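Local coordinates for hypothetical protein TM1010 (Thermotoga maritima, PDB 2F4P) that is of unknown function but belongs to the cupin superfamily, whose small beta-barrel domains enclose a pocket between two antiparallel sheets, at residues Asp52-Pro57 against Asp112-His117; Gly69-Val74 against Gly94-Ile99; Gln82-Pro87 against Asn102-His107. All coordinates share one frame; numbering follows the deposited sequence.

Contact 1: Asp52-Pro57 against Asp112-His117; sequences DVVFEP and DEELVH
Phe55 and His117 meet rim to rim on the inward face of two antiparallel strands, with CE1 of Phe55 3.6 Å from NE2 of His117 and the ring planes only 20° apart. Neither ring lies over the other. The face of the imidazole is used by Val53 instead, whose CB sits 4.0 Å above the plane, toward the rim. In His117 chi1 (77°) sets CG between the backbone N and the carbonyl carbon, and the end of the ring comes nearer the other strand. Beside it, CD1 of Phe55 packs 4.1 Å from CD2 of Leu115. Large apolar and aromatic groups suit this buried side, and four backbone hydrogen bonds fix the register beneath them: Val53 pairs with His117 and Phe55 with Leu115, each through N-H and C=O in both directions. On the outward face Val54 lies beside Val116, two branched residues well fitted to extended backbone, and Trp34 packs on Val54. Where strand 49-55 ends and before strand 115-121 begins, polar groups and Pro57 take over. Glu56 and Glu114 bring like charges near each other, OE1 to OE1 4.3 Å; a water donates to Glu114 OE1, though its very short approach to Glu56 is doubtful. Salt bridges from Glu56 to Arg20 and from Glu114 to Arg76 probably offset the repulsion. Pro57, exposed, rests CB 3.7 Å from the backbone N of Glu113. These paired strands form the middle of a cupin sheet: strand 33-37 continues it beyond Val53 and Val54, strand 70-75 lies beyond Leu115 and His117, and Ala109 of strand 105-109, in the facing sheet, touches both Phe55 and Leu115.

Contact 2: Gly69-Val74 against Gly94-Ile99; sequences GQILIV and GDVVEI
The flat amide of Gln70 meets Ile99 at its oxygen end, where the methyl CD1 of Ile99 approaches to 3.6 Å from OE1. The other end of the amide, NE2, is hydrogen-bonded to Tyr51 OH and to a bound unknown ligand, while OE1 has a weak hydrogen bond with His105 NE2. The carboxylate of Asp95 accepts the backbone N-H of Lys92 on OD2, while CB of Asp95 packs beside CG2 of Val74. Between them run two antiparallel strands. Gln70 with Ile99 and Leu72 with Val97 are hydrogen-bonded pairs, and the pattern continues ahead of strand 96-99 as Val74 N bonds Asp95 O and Gly94 N bonds Val74 O at 2.8 Å. Gly69 and Gly94 both have positive phi (93° and 98°), where a side chain would strike the preceding carbonyl oxygen, so glycine suits each place. On the inward face, CD1 of Ile99 also lies 3.8 Å from CG of Leu72, and CB of Leu72 lies 4.0 Å from CB of Val97. CG of Leu72 is anti to its carbonyl carbon (chi1 -46°), and from there it touches both of these neighbours. The opposite face carries Ile71, Ile73, Val96 and Glu98; CG2 of Ile71 lies 4.2 Å from CG1 of Val96, and Val39 of the second subunit packs on both. Phe18 and Phe46 of that subunit touch Ile73 and Glu98 respectively. Chemically, then, one strand pair serves two environments: aliphatic Ile71, Ile73 and Val96 suit the subunit interface, with Glu98 at its exposed side, whereas inside the barrel Gln70, next to Ile99, has its amide satisfied by partners beyond the pair. This is consistent with Gln70 lining a cupin pocket.

Contact 3: Gln82-Pro87 against Asn102-His107; sequences QERGKP and NVVHWH. With EDO (1,2-ethanediol), chain F; EDO (1,2-ethanediol), chain G.
Gln82 crosses to the indole of Trp106 with CB, CG, CD and OE1. Its CB lies 3.4 Å from NE1 of the indole. CG is anti to the backbone N (chi1 -179°) and 3.9 Å from the same NE1. The chain stays extended to CD, 3.8 Å from NE1 of Trp106, and the amide plane stands 74° from the ring. At the tip, OE1 takes the indole N-H on a lone pair, 2.9 Å from NE1 and near the ring plane. The other branch, NE2, turns back to its own segment and donates to Lys86 O at 2.8 Å; it also donates to O2 of one 1,2-ethanediol. A second 1,2-ethanediol accepts from Glu83 N and donates to Pro87 O through its O2. Glutamine suits this place because its one amide can accept and donate at once. Beneath it, Gln82 and Trp106 exchange two backbone hydrogen bonds, and Arg84 N adds a third to Val104 O. Glu83 lays its CG 3.6 Å from CG1 of Val103, and its OE2 is held by Tyr81 OH. A type II turn from Glu83 to Lys86 then reverses the chain, Gly85 taking the positive phi (79°) that glycine favours. In chemical terms, the amide ties the buried indole N-H to the turn, giving that polar hydrogen a partner beside helix 137-144, whose Ala143 packs on both Gln82 and Trp106.

Overall arrangement
Following the chain from the N terminus, the first contact segment reached is 52-57, whose partner 112-117 arrives only after 54 intervening residues; contact 1 thus closes the longest loop, and the other two contacts are nested within it. Inside, 69-74 comes first, then 82-87, before 94-99 returns to close contact 2 and 102-107 to close contact 3, so these two cross. Contacts 1 and 2 belong to the same sheet, joined where strand 115-121 lies beside strand 70-75. Contact 3 belongs to the facing sheet. Between the sheets, His107 approaches His117 of contact 1 and packs on Leu72 of contact 2, tying all three together within the cupin domain.

Contact 1: Asp52-Pro57 against Asp112-His117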
# COMPACT_ATOMS: atom_id res chain seq x y z
N ASP A 52 1.76 6.04 5.65
CA ASP A 52 2.53 6.80 4.66
C ASP A 52 3.53 7.59 5.47
O ASP A 52 3.13 8.26 6.43
CB ASP A 52 1.61 7.74 3.91
CG ASP A 52 2.23 8.26 2.62
OD1 ASP A 52 3.00 7.53 1.96
OD2 ASP A 52 1.93 9.41 2.25
N VAL A 53 4.82 7.48 5.12
CA VAL A 53 5.92 8.05 5.91
C VAL A 53 6.82 8.95 5.05
O VAL A 53 7.19 8.56 3.93
CB VAL A 53 6.83 6.95 6.51
CG1 VAL A 53 7.75 7.52 7.65
CG2 VAL A 53 6.02 5.77 7.01
N VAL A 54 7.18 10.12 5.57
CA VAL A 54 8.24 10.94 4.98
C VAL A 54 9.40 11.02 5.95
O VAL A 54 9.21 11.40 7.11
CB VAL A 54 7.79 12.39 4.71
CG1 VAL A 54 8.92 13.18 4.01
CG2 VAL A 54 6.50 12.41 3.90
N PHE A 55 10.59 10.63 5.48
CA PHE A 55 11.85 10.80 6.21
C PHE A 55 12.58 11.96 5.54
O PHE A 55 12.89 11.89 4.35
CB PHE A 55 12.75 9.59 6.07
CG PHE A 55 12.23 8.33 6.71
CD1 PHE A 55 11.37 7.51 6.03
CD2 PHE A 55 12.63 7.98 7.97
CE1 PHE A 55 10.87 6.34 6.63
CE2 PHE A 55 12.16 6.85 8.57
CZ PHE A 55 11.28 6.01 7.87
N GLU A 56 12.90 13.00 6.30
CA GLU A 56 13.78 14.05 5.76
C GLU A 56 15.20 13.51 5.65
O GLU A 56 15.52 12.51 6.28
CB GLU A 56 13.76 15.27 6.67
CG GLU A 56 12.38 15.93 6.76
CD GLU A 56 11.80 16.33 5.44
OE1 GLU A 56 12.57 16.70 4.51
OE2 GLU A 56 10.56 16.30 5.32
N PRO A 57 16.07 14.16 4.85
CA PRO A 57 17.41 13.63 4.69
C PRO A 57 18.09 13.33 6.03
O PRO A 57 18.01 14.12 6.96
CB PRO A 57 18.14 14.73 3.91
CG PRO A 57 17.11 15.42 3.17
CD PRO A 57 15.86 15.37 4.04
N ASP A 112 21.12 13.07 1.78
CA ASP A 112 20.92 14.32 1.02
C ASP A 112 19.68 14.33 0.16
O ASP A 112 19.58 15.12 -0.78
CB ASP A 112 22.15 14.58 0.15
CG ASP A 112 22.44 13.44 -0.82
OD1 ASP A 112 21.65 12.47 -0.90
OD2 ASP A 112 23.50 13.51 -1.47
N GLU A 113 18.73 13.46 0.52
CA GLU A 113 17.45 13.38 -0.16
C GLU A 113 16.42 12.73 0.75
O GLU A 113 16.72 11.80 1.49
CB GLU A 113 17.60 12.60 -1.47
CG GLU A 113 16.41 12.67 -2.37
CD GLU A 113 16.67 12.14 -3.80
OE1 GLU A 113 17.84 11.83 -4.14
OE2 GLU A 113 15.69 12.03 -4.56
N GLU A 114 15.17 13.19 0.66
CA GLU A 114 14.09 12.63 1.44
C GLU A 114 13.69 11.25 0.89
O GLU A 114 13.98 10.91 -0.27
CB GLU A 114 12.90 13.59 1.43
CG GLU A 114 12.06 13.45 0.19
CD GLU A 114 11.12 14.59 -0.01
OE1 GLU A 114 10.69 15.22 0.99
OE2 GLU A 114 10.84 14.86 -1.20
N LEU A 115 13.03 10.46 1.73
CA LEU A 115 12.39 9.21 1.31
C LEU A 115 10.93 9.26 1.73
O LEU A 115 10.62 9.65 2.85
CB LEU A 115 13.06 7.99 1.94
CG LEU A 115 12.38 6.63 1.70
CD1 LEU A 115 12.63 6.14 0.29
CD2 LEU A 115 12.84 5.62 2.73
N VAL A 116 10.05 8.90 0.79
CA VAL A 116 8.63 8.77 1.07
C VAL A 116 8.22 7.38 0.67
O VAL A 116 8.54 6.92 -0.45
CB VAL A 116 7.78 9.77 0.27
CG1 VAL A 116 6.28 9.69 0.69
CG2 VAL A 116 8.35 11.19 0.44
N HIS A 117 7.50 6.71 1.56
CA HIS A 117 7.02 5.39 1.25
C HIS A 117 5.71 5.07 1.98
O HIS A 117 5.40 5.65 3.03
CB HIS A 117 8.11 4.33 1.53
CG HIS A 117 8.29 4.00 2.97
ND1 HIS A 117 7.45 3.14 3.64
CD2 HIS A 117 9.23 4.40 3.87
CE1 HIS A 117 7.84 3.05 4.90
NE2 HIS A 117 8.92 3.79 5.06
O HOH W 1 12.27 17.19 2.13

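Contact 2: Gly69-Val74 against Gly94-Ile99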
# COMPACT_ATOMS: atom_id res chain seq x y z
N GLY A 69 5.84 -9.21 9.98
CA GLY A 69 6.45 -8.78 8.72
C GLY A 69 5.97 -7.38 8.31
O GLY A 69 5.08 -6.75 8.96
N GLN A 70 6.57 -6.88 7.24
CA GLN A 70 6.27 -5.54 6.75
C GLN A 70 6.61 -5.47 5.27
O GLN A 70 7.51 -6.16 4.80
CB GLN A 70 7.10 -4.52 7.60
CG GLN A 70 6.94 -3.04 7.23
CD GLN A 70 7.72 -2.09 8.19
OE1 GLN A 70 8.89 -2.35 8.59
NE2 GLN A 70 7.06 -1.01 8.59
N ILE A 71 5.85 -4.65 4.53
CA ILE A 71 6.08 -4.39 3.12
C ILE A 71 6.25 -2.87 2.96
O ILE A 71 5.41 -2.10 3.46
CB ILE A 71 4.90 -4.88 2.26
CG1 ILE A 71 4.80 -6.42 2.29
CG2 ILE A 71 5.03 -4.39 0.79
CD1 ILE A 71 3.42 -6.92 1.93
N LEU A 72 7.31 -2.43 2.30
CA LEU A 72 7.51 -1.02 1.98
C LEU A 72 7.34 -0.81 0.48
O LEU A 72 7.80 -1.63 -0.32
CB LEU A 72 8.90 -0.53 2.35
CG LEU A 72 9.45 -0.91 3.72
CD1 LEU A 72 10.80 -0.24 3.91
CD2 LEU A 72 8.50 -0.51 4.82
N ILE A 73 6.68 0.29 0.12
CA ILE A 73 6.48 0.67 -1.26
C ILE A 73 6.93 2.11 -1.38
O ILE A 73 6.29 3.00 -0.83
CB ILE A 73 5.00 0.56 -1.67
CG1 ILE A 73 4.48 -0.86 -1.43
CG2 ILE A 73 4.85 0.96 -3.11
CD1 ILE A 73 2.97 -0.99 -1.61
N VAL A 74 8.05 2.32 -2.07
CA VAL A 74 8.68 3.64 -2.16
C VAL A 74 8.01 4.46 -3.24
O VAL A 74 7.90 4.03 -4.38
CB VAL A 74 10.19 3.50 -2.45
CG1 VAL A 74 10.85 4.88 -2.47
CG2 VAL A 74 10.82 2.57 -1.42
N GLY A 94 9.30 3.32 -6.71
CA GLY A 94 8.85 2.08 -7.34
C GLY A 94 9.31 0.81 -6.65
O GLY A 94 8.77 -0.29 -6.91
N ASP A 95 10.30 0.93 -5.78
CA ASP A 95 10.88 -0.25 -5.14
C ASP A 95 9.90 -0.80 -4.12
O ASP A 95 9.15 -0.06 -3.47
CB ASP A 95 12.21 0.09 -4.45
CG ASP A 95 13.36 0.28 -5.45
OD1 ASP A 95 13.17 0.01 -6.66
OD2 ASP A 95 14.44 0.74 -5.04
N VAL A 96 9.91 -2.12 -4.01
CA VAL A 96 9.10 -2.81 -3.05
C VAL A 96 10.04 -3.65 -2.19
O VAL A 96 10.79 -4.46 -2.72
CB VAL A 96 8.09 -3.71 -3.75
CG1 VAL A 96 7.34 -4.57 -2.70
CG2 VAL A 96 7.12 -2.86 -4.59
N VAL A 97 9.95 -3.47 -0.88
CA VAL A 97 10.75 -4.20 0.08
C VAL A 97 9.88 -5.16 0.90
O VAL A 97 8.96 -4.72 1.58
CB VAL A 97 11.48 -3.25 1.06
CG1 VAL A 97 12.43 -4.04 1.93
CG2 VAL A 97 12.17 -2.15 0.30
N GLU A 98 10.17 -6.45 0.79
CA GLU A 98 9.52 -7.47 1.61
C GLU A 98 10.38 -7.74 2.84
O GLU A 98 11.50 -8.26 2.72
CB GLU A 98 9.35 -8.74 0.81
CG GLU A 98 8.36 -8.60 -0.32
CD GLU A 98 8.15 -9.92 -1.06
OE1 GLU A 98 8.64 -10.99 -0.61
OE2 GLU A 98 7.49 -9.85 -2.10
N ILE A 99 9.87 -7.38 4.00
CA ILE A 99 10.61 -7.53 5.26
C ILE A 99 10.02 -8.69 6.04
O ILE A 99 8.91 -8.58 6.59
CB ILE A 99 10.57 -6.24 6.10
CG1 ILE A 99 10.98 -5.03 5.24
CG2 ILE A 99 11.46 -6.38 7.37
CD1 ILE A 99 10.80 -3.71 5.92

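Contact 3: Gln82-Pro87 against Asn102-His107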
# COMPACT_ATOMS: atom_id res chain seq x y z
N GLN A 82 18.26 -1.71 5.56
CA GLN A 82 19.32 -2.58 6.01
C GLN A 82 18.84 -3.56 7.06
O GLN A 82 18.25 -3.15 8.06
CB GLN A 82 20.47 -1.78 6.58
CG GLN A 82 21.65 -2.67 7.06
CD GLN A 82 22.91 -1.87 7.34
OE1 GLN A 82 22.89 -0.91 8.13
NE2 GLN A 82 24.02 -2.26 6.71
N GLU A 83 19.15 -4.83 6.83
CA GLU A 83 18.98 -5.89 7.81
C GLU A 83 20.23 -6.04 8.68
O GLU A 83 21.35 -5.83 8.22
CB GLU A 83 18.64 -7.21 7.10
CG GLU A 83 17.31 -7.13 6.38
CD GLU A 83 16.97 -8.31 5.53
OE1 GLU A 83 17.73 -9.29 5.57
OE2 GLU A 83 15.89 -8.27 4.88
N ARG A 84 20.03 -6.39 9.94
CA ARG A 84 21.14 -6.59 10.87
C ARG A 84 22.20 -7.50 10.24
O ARG A 84 21.90 -8.60 9.80
CB ARG A 84 20.59 -7.20 12.16
CG ARG A 84 21.53 -7.27 13.29
CD ARG A 84 20.86 -6.71 14.56
NE ARG A 84 21.33 -5.36 14.75
CZ ARG A 84 20.94 -4.49 15.68
NH1 ARG A 84 19.98 -4.73 16.57
NH2 ARG A 84 21.52 -3.32 15.66
N GLY A 85 23.44 -7.01 10.18
CA GLY A 85 24.57 -7.81 9.72
C GLY A 85 24.69 -7.95 8.21
O GLY A 85 25.54 -8.70 7.73
N LYS A 86 23.84 -7.25 7.45
CA LYS A 86 23.83 -7.36 5.98
C LYS A 86 24.11 -5.99 5.31
O LYS A 86 23.86 -4.95 5.92
CB LYS A 86 22.48 -7.88 5.47
CG LYS A 86 22.02 -9.26 6.00
CD LYS A 86 22.67 -10.40 5.29
CE LYS A 86 21.78 -11.66 5.30
NZ LYS A 86 21.14 -11.91 6.61
N PRO A 87 24.60 -5.99 4.07
CA PRO A 87 24.82 -4.73 3.36
C PRO A 87 23.50 -4.00 3.14
O PRO A 87 22.48 -4.64 2.85
CB PRO A 87 25.36 -5.19 2.00
CG PRO A 87 25.91 -6.51 2.23
CD PRO A 87 24.97 -7.13 3.22
N ASN A 102 10.04 -10.93 11.98
CA ASN A 102 11.09 -10.91 12.99
C ASN A 102 12.47 -10.50 12.53
O ASN A 102 13.39 -10.44 13.35
CB ASN A 102 11.17 -12.25 13.72
CG ASN A 102 9.85 -12.69 14.24
OD1 ASN A 102 9.21 -11.98 15.03
ND2 ASN A 102 9.39 -13.83 13.76
N VAL A 103 12.61 -10.15 11.25
CA VAL A 103 13.91 -9.70 10.74
C VAL A 103 14.20 -8.30 11.31
O VAL A 103 13.38 -7.38 11.19
CB VAL A 103 13.99 -9.77 9.21
CG1 VAL A 103 15.27 -9.09 8.66
CG2 VAL A 103 13.97 -11.22 8.75
N VAL A 104 15.36 -8.15 11.94
CA VAL A 104 15.75 -6.87 12.53
C VAL A 104 16.33 -5.97 11.46
O VAL A 104 17.19 -6.39 10.69
CB VAL A 104 16.67 -7.07 13.74
CG1 VAL A 104 17.16 -5.68 14.25
CG2 VAL A 104 15.94 -7.85 14.84
N HIS A 105 15.82 -4.74 11.35
CA HIS A 105 16.20 -3.88 10.21
C HIS A 105 15.96 -2.41 10.57
O HIS A 105 15.38 -2.09 11.62
CB HIS A 105 15.33 -4.24 9.01
CG HIS A 105 13.91 -3.84 9.21
ND1 HIS A 105 13.04 -4.62 9.96
CD2 HIS A 105 13.23 -2.71 8.90
CE1 HIS A 105 11.87 -4.01 10.04
NE2 HIS A 105 11.97 -2.85 9.42
N TRP A 106 16.47 -1.53 9.74
CA TRP A 106 16.04 -0.13 9.78
C TRP A 106 15.81 0.32 8.37
O TRP A 106 16.31 -0.32 7.42
CB TRP A 106 17.07 0.76 10.48
CG TRP A 106 18.40 0.85 9.78
CD1 TRP A 106 19.45 0.01 9.97
CD2 TRP A 106 18.83 1.82 8.81
NE1 TRP A 106 20.51 0.40 9.19
CE2 TRP A 106 20.15 1.50 8.46
CE3 TRP A 106 18.23 2.95 8.23
CZ2 TRP A 106 20.90 2.26 7.53
CZ3 TRP A 106 18.96 3.70 7.30
CH2 TRP A 106 20.28 3.36 6.97
N HIS A 107 15.05 1.40 8.22
CA HIS A 107 14.98 2.07 6.92
C HIS A 107 14.95 3.57 7.12
O HIS A 107 14.64 4.06 8.20
CB HIS A 107 13.76 1.60 6.08
CG HIS A 107 12.46 1.54 6.83
ND1 HIS A 107 11.46 2.46 6.63
CD2 HIS A 107 11.98 0.65 7.73
CE1 HIS A 107 10.43 2.17 7.41
NE2 HIS A 107 10.73 1.08 8.10
C1 EDO F . 19.06 -6.67 2.50
O1 EDO F . 18.23 -6.33 1.38
C2 EDO F . 19.38 -5.34 3.16
O2 EDO F . 20.24 -5.50 4.28
C1 EDO G . 26.30 -0.88 4.71
O1 EDO G . 26.00 -1.60 3.54
C2 EDO G . 27.05 -1.69 5.75
O2 EDO G . 26.83 -1.04 6.99